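Local coordinates for OmpT protein (Vibrio cholerae serotype O1, PDB 6EHE) that probably forms a diffusion pore in the outer membrane, a beta barrel through which small solutes and ions cross, at residues 125-130 with 145-150; 156-161 with 191-196. All coordinates share one frame; numbering follows the deposited sequence.

Interaction 1: 125-130 with 145-150; sequences FWVKAG and LYVGAT. With C8E ((hydroxyethyloxy)tri(ethyloxy)octane), chain H; C8E ((hydroxyethyloxy)tri(ethyloxy)octane), chain E.
Trp126 and Gly148, and two residues along Lys128 and Tyr146, form hydrogen-bonded pairs between antiparallel strands whose axes approach to 4.7 Å at 167°. The Lys128 N to Tyr146 O bond, 2.9 Å, is nearly straight at 174°. Placed between its backbone N and carbonyl carbon (chi1 54°), Trp126 CG turns the indole across onto the neighbouring strand. Gly148 CA lies over that ring in a CH-pi contact, 3.7 Å from the centroid of the six-membered ring. The far end of the indole reaches along the same strand, with Trp126 CZ3 3.8 Å from Tyr146 CB. Over the opposite ring face sits ether oxygen O15 of one C8E detergent molecule, together with Lys128 CE at the rim. The extended Lys128 chain carries NZ into the curl of this detergent, where it bonds to O12 and O15 and, at 2.6 Å, to O18; a longer bond to O9 is weak. On the sheet face of Val127, Ala129 and Leu145, Val127 CG1 and Ala129 CB each lie 4.0 Å from Leu145 CD1. The strands form a hairpin of the porin barrel wall; Trp126, Lys128 and Tyr146, whose OH bonds to Tyr209 OH, meet helix 84-88 inside the barrel. Ether oxygens wrap the ammonium as in a crown ether, which probably favours its charged form, whereas Ala129 and Leu145 meet the alkyl chain of the other C8E.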
# COMPACT_ATOMS: atom_id res chain seq x y z
N PHE A 125 -8.25 -2.95 20.04
CA PHE A 125 -8.97 -3.85 19.14
C PHE A 125 -9.72 -3.01 18.13
O PHE A 125 -10.44 -2.09 18.52
CB PHE A 125 -9.95 -4.75 19.90
CG PHE A 125 -11.22 -5.00 19.14
CD1 PHE A 125 -11.23 -5.83 18.02
CD2 PHE A 125 -12.42 -4.39 19.52
CE1 PHE A 125 -12.42 -6.05 17.30
CE2 PHE A 125 -13.61 -4.61 18.80
CZ PHE A 125 -13.60 -5.43 17.69
N TRP A 126 -9.59 -3.32 16.84
CA TRP A 126 -10.15 -2.43 15.83
C TRP A 126 -10.77 -3.21 14.69
O TRP A 126 -10.53 -4.42 14.52
CB TRP A 126 -9.09 -1.48 15.27
CG TRP A 126 -7.89 -2.17 14.76
CD1 TRP A 126 -6.72 -2.38 15.43
CD2 TRP A 126 -7.70 -2.74 13.46
NE1 TRP A 126 -5.82 -3.04 14.64
CE2 TRP A 126 -6.40 -3.28 13.42
CE3 TRP A 126 -8.51 -2.86 12.33
CZ2 TRP A 126 -5.90 -3.94 12.29
CZ3 TRP A 126 -8.01 -3.52 11.21
CH2 TRP A 126 -6.71 -4.04 11.20
N VAL A 127 -11.57 -2.49 13.90
CA VAL A 127 -12.24 -2.99 12.70
C VAL A 127 -12.19 -1.92 11.63
O VAL A 127 -12.53 -0.76 11.89
CB VAL A 127 -13.70 -3.38 12.98
CG1 VAL A 127 -14.35 -3.83 11.68
CG2 VAL A 127 -13.76 -4.46 14.02
N LYS A 128 -11.81 -2.31 10.40
CA LYS A 128 -11.71 -1.38 9.28
C LYS A 128 -12.35 -2.01 8.07
O LYS A 128 -12.13 -3.19 7.79
CB LYS A 128 -10.26 -0.99 8.99
CG LYS A 128 -9.63 -0.15 10.08
CD LYS A 128 -8.12 0.06 9.89
CE LYS A 128 -7.54 0.84 11.09
NZ LYS A 128 -6.13 1.28 10.90
N ALA A 129 -13.16 -1.24 7.35
CA ALA A 129 -13.86 -1.77 6.18
C ALA A 129 -13.97 -0.68 5.13
O ALA A 129 -13.73 0.50 5.39
CB ALA A 129 -15.23 -2.30 6.53
N GLY A 130 -14.31 -1.09 3.91
CA GLY A 130 -14.33 -0.15 2.80
C GLY A 130 -15.11 -0.71 1.65
O GLY A 130 -15.12 -1.92 1.41
N LEU A 145 -12.59 -5.74 4.31
CA LEU A 145 -12.87 -5.87 5.73
C LEU A 145 -11.66 -6.49 6.40
O LEU A 145 -11.22 -7.55 5.97
CB LEU A 145 -14.10 -6.77 5.98
CG LEU A 145 -14.29 -7.15 7.45
CD1 LEU A 145 -14.57 -5.88 8.25
CD2 LEU A 145 -15.41 -8.13 7.64
N TYR A 146 -11.16 -5.82 7.46
CA TYR A 146 -10.01 -6.24 8.27
C TYR A 146 -10.33 -6.04 9.74
O TYR A 146 -11.07 -5.12 10.12
CB TYR A 146 -8.72 -5.43 7.95
CG TYR A 146 -8.13 -5.72 6.59
CD1 TYR A 146 -8.69 -5.16 5.44
CD2 TYR A 146 -7.04 -6.59 6.44
CE1 TYR A 146 -8.17 -5.44 4.20
CE2 TYR A 146 -6.52 -6.88 5.18
CZ TYR A 146 -7.11 -6.30 4.07
OH TYR A 146 -6.63 -6.57 2.81
N VAL A 147 -9.75 -6.88 10.59
CA VAL A 147 -9.89 -6.75 12.04
C VAL A 147 -8.52 -6.94 12.65
O VAL A 147 -7.69 -7.70 12.14
CB VAL A 147 -10.85 -7.78 12.64
CG1 VAL A 147 -12.18 -7.71 11.97
CG2 VAL A 147 -10.29 -9.18 12.50
N GLY A 148 -8.29 -6.28 13.78
CA GLY A 148 -7.00 -6.40 14.42
C GLY A 148 -7.12 -6.28 15.92
O GLY A 148 -8.12 -5.80 16.46
N ALA A 149 -6.05 -6.69 16.60
CA ALA A 149 -6.06 -6.63 18.05
C ALA A 149 -4.62 -6.65 18.53
O ALA A 149 -3.74 -7.17 17.84
CB ALA A 149 -6.86 -7.79 18.63
N THR A 150 -4.38 -6.08 19.70
CA THR A 150 -3.05 -6.11 20.32
C THR A 150 -3.14 -6.86 21.64
O THR A 150 -3.99 -6.54 22.48
CB THR A 150 -2.49 -4.72 20.55
OG1 THR A 150 -1.96 -4.18 19.32
CG2 THR A 150 -1.38 -4.78 21.58
C6 C8E H . -5.61 4.27 8.68
C7 C8E H . -6.95 3.95 9.36
C8 C8E H . -7.34 4.95 10.48
O9 C8E H . -7.10 4.39 11.77
C10 C8E H . -5.74 4.55 12.15
C11 C8E H . -5.36 3.70 13.37
O12 C8E H . -6.28 2.63 13.57
C13 C8E H . -5.78 1.60 14.42
C14 C8E H . -4.53 0.99 13.80
O15 C8E H . -4.80 -0.24 13.16
C16 C8E H . -3.63 -0.79 12.57
C17 C8E H . -3.78 -0.97 11.05
O18 C8E H . -3.84 0.28 10.38
C19 C8E H . -2.63 1.01 10.48
C20 C8E H . -2.89 2.44 10.01
O21 C8E H . -3.14 3.27 11.13
C1 C8E E . -18.68 0.45 4.83
C2 C8E E . -18.32 -1.03 5.01
C3 C8E E . -18.82 -1.93 3.87
C4 C8E E . -17.80 -3.03 3.56
C5 C8E E . -18.41 -4.36 3.10
C6 C8E E . -17.25 -5.31 2.83
C7 C8E E . -17.53 -6.75 3.29
C8 C8E E . -16.23 -7.54 3.38
O9 C8E E . -16.18 -8.64 2.50
C10 C8E E . -15.76 -8.29 1.20
C11 C8E E . -15.33 -9.55 0.45
O12 C8E E . -16.39 -10.02 -0.36

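Interaction 2: 156-161 with 191-196. With C8E ((hydroxyethyloxy)tri(ethyloxy)octane), chain I; C8E ((hydroxyethyloxy)tri(ethyloxy)octane), chain C.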
# COMPACT_ATOMS: atom_id res chain seq x y z
N VAL A 156 -1.75 -8.16 15.97
CA VAL A 156 -2.17 -9.06 14.89
C VAL A 156 -3.26 -8.39 14.09
O VAL A 156 -4.01 -7.54 14.60
CB VAL A 156 -2.69 -10.41 15.40
CG1 VAL A 156 -1.59 -11.23 16.00
CG2 VAL A 156 -3.81 -10.17 16.40
N HIS A 157 -3.37 -8.79 12.83
CA HIS A 157 -4.59 -8.46 12.10
C HIS A 157 -4.86 -9.49 11.02
O HIS A 157 -3.99 -10.26 10.62
CB HIS A 157 -4.56 -7.05 11.49
CG HIS A 157 -3.33 -6.72 10.70
ND1 HIS A 157 -3.14 -7.15 9.39
CD2 HIS A 157 -2.28 -5.92 11.00
CE1 HIS A 157 -2.01 -6.65 8.94
NE2 HIS A 157 -1.45 -5.91 9.89
N ALA A 158 -6.11 -9.52 10.58
CA ALA A 158 -6.48 -10.40 9.50
C ALA A 158 -7.54 -9.71 8.67
O ALA A 158 -8.18 -8.77 9.13
CB ALA A 158 -7.01 -11.75 10.00
N GLY A 159 -7.69 -10.16 7.46
CA GLY A 159 -8.83 -9.73 6.67
C GLY A 159 -8.46 -9.72 5.21
O GLY A 159 -7.41 -10.23 4.81
N GLY A 160 -9.33 -9.12 4.42
CA GLY A 160 -9.15 -9.16 2.98
C GLY A 160 -10.36 -8.60 2.29
O GLY A 160 -11.12 -7.80 2.85
N GLY A 161 -10.54 -9.03 1.05
CA GLY A 161 -11.64 -8.51 0.27
C GLY A 161 -11.48 -8.84 -1.19
O GLY A 161 -10.79 -9.80 -1.56
N PHE A 191 -6.82 -12.50 0.91
CA PHE A 191 -6.96 -12.63 2.35
C PHE A 191 -5.58 -12.65 2.95
O PHE A 191 -4.61 -13.05 2.30
CB PHE A 191 -7.74 -13.88 2.74
CG PHE A 191 -8.00 -13.98 4.23
CD1 PHE A 191 -9.08 -13.32 4.80
CD2 PHE A 191 -7.14 -14.68 5.06
CE1 PHE A 191 -9.31 -13.38 6.16
CE2 PHE A 191 -7.36 -14.74 6.42
CZ PHE A 191 -8.45 -14.08 6.97
N GLU A 192 -5.49 -12.24 4.21
CA GLU A 192 -4.21 -11.90 4.82
C GLU A 192 -4.27 -12.16 6.32
O GLU A 192 -5.26 -11.81 6.99
CB GLU A 192 -3.93 -10.41 4.55
CG GLU A 192 -2.85 -9.75 5.38
CD GLU A 192 -3.30 -9.22 6.73
OE1 GLU A 192 -4.37 -8.59 6.86
OE2 GLU A 192 -2.54 -9.48 7.68
N VAL A 193 -3.18 -12.69 6.87
CA VAL A 193 -2.97 -12.71 8.32
C VAL A 193 -1.57 -12.16 8.62
O VAL A 193 -0.58 -12.57 8.00
CB VAL A 193 -3.14 -14.12 8.90
CG1 VAL A 193 -2.77 -14.11 10.34
CG2 VAL A 193 -4.58 -14.62 8.75
N THR A 194 -1.48 -11.26 9.60
CA THR A 194 -0.21 -10.66 9.97
C THR A 194 -0.03 -10.75 11.48
O THR A 194 -0.99 -10.56 12.24
CB THR A 194 -0.13 -9.17 9.51
OG1 THR A 194 -0.19 -9.10 8.08
CG2 THR A 194 1.15 -8.46 10.02
N GLY A 195 1.19 -11.02 11.90
CA GLY A 195 1.56 -10.86 13.30
C GLY A 195 2.85 -10.10 13.41
O GLY A 195 3.79 -10.36 12.67
N GLU A 196 2.89 -9.13 14.34
CA GLU A 196 4.04 -8.26 14.60
C GLU A 196 4.40 -8.32 16.08
O GLU A 196 3.59 -7.95 16.94
CB GLU A 196 3.77 -6.81 14.18
CG GLU A 196 3.41 -6.66 12.69
CD GLU A 196 3.23 -5.22 12.25
OE1 GLU A 196 4.23 -4.59 11.84
OE2 GLU A 196 2.09 -4.72 12.30
C1 C8E I . -8.62 -15.74 -1.96
C2 C8E I . -8.69 -15.89 -0.45
C3 C8E I . -10.12 -16.13 0.03
C4 C8E I . -11.05 -15.02 -0.45
C5 C8E I . -11.70 -14.25 0.72
C6 C8E I . -11.81 -12.74 0.44
C7 C8E I . -12.69 -12.03 1.49
C8 C8E I . -12.21 -12.32 2.92
O9 C8E I . -12.28 -11.13 3.70
C10 C8E I . -13.22 -11.13 4.77
C11 C8E C . 3.57 -17.52 11.63
O12 C8E C . 2.76 -16.36 11.65
C13 C8E C . 3.16 -15.45 12.68
C14 C8E C . 1.94 -14.93 13.43
O15 C8E C . 0.81 -15.30 12.64
C16 C8E C . -0.36 -14.55 12.88
C17 C8E C . -0.60 -14.34 14.39
O18 C8E C . -0.94 -15.53 15.06
C19 C8E C . -0.10 -15.81 16.17
C20 C8E C . -0.91 -15.66 17.46
O21 C8E C . -0.85 -16.86 18.21
O HOH W 1 0.98 -4.49 9.53
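His157 and Thr194 lie side by side as a hydrogen-bonded pair, two residues from the like pair Gly159 and Glu192, in strands that run antiparallel at 168°. His157 CB packs on the carbonyl O of Val147, and from there the imidazole leans across the neighbouring strand. CG stays farther from the acid of Glu192, and CD2 runs beside Thr194 CB. ND1 meets that carboxylate: the bond from His157 ND1 to Glu192 OE1 is weak, 3.2 Å and bent to 147°, and OE2 is also close. Carboxylate and ring planes stand 60° apart, with Glu192 CD near the ring plane at its edge; a bend in the glutamate chain at chi2 brings the acid there. His157 CE1 passes 3.2 Å from Thr194 OG1, while Thr194 CB lies over one ring face in a CH-pi contact, 3.6 Å from the His157 centroid. At the tip, His157 NE2 is 2.8 Å from a water that donates to Glu196 OE2, whose other oxygen, OE1, is bonded to Tyr93 OH. Both ring nitrogens therefore have polar neighbours, and the acids would probably favour a protonated imidazole. Thr194 OG1 also bonds to Thr207 OG1. On the face of Ala158, Phe191 and Val193, Phe191 swings its ring over the glycine-rich backbone, with Gly159 O over the ring face and Phe191 CD1 3.5 Å from that oxygen. Ala158 CB packs against Val193 CG2 at 4.0 Å; one C8E lies along Val156 and Val193, another at the edge of the Phe191 ring. A linked polar cluster on one face and apolar side chains against detergent on the other are the two-sided pattern of a transmembrane porin barrel, polar toward the lumen and apolar toward lipid.

In the fold
From the N terminus, the chain runs through strand 125-132, turns, and returns in strand 141-151, so interaction 1 closes one hairpin. It then turns directly into strand 154-175 and comes back as strand 178-199, where interaction 2 closes the next, longer hairpin. The contacts follow in series, neither nested nor crossed. Strands 141-151 and 154-175 are neighbours in the sheet, and probable backbone hydrogen bonds join Val147 to Ala158 and Leu145 to Gly160. Four consecutive strands of the 16-stranded barrel are thereby stitched into one continuous section of wall. Tyr146 also packs against Glu192, linking the hairpins through side chains on the lumenal face.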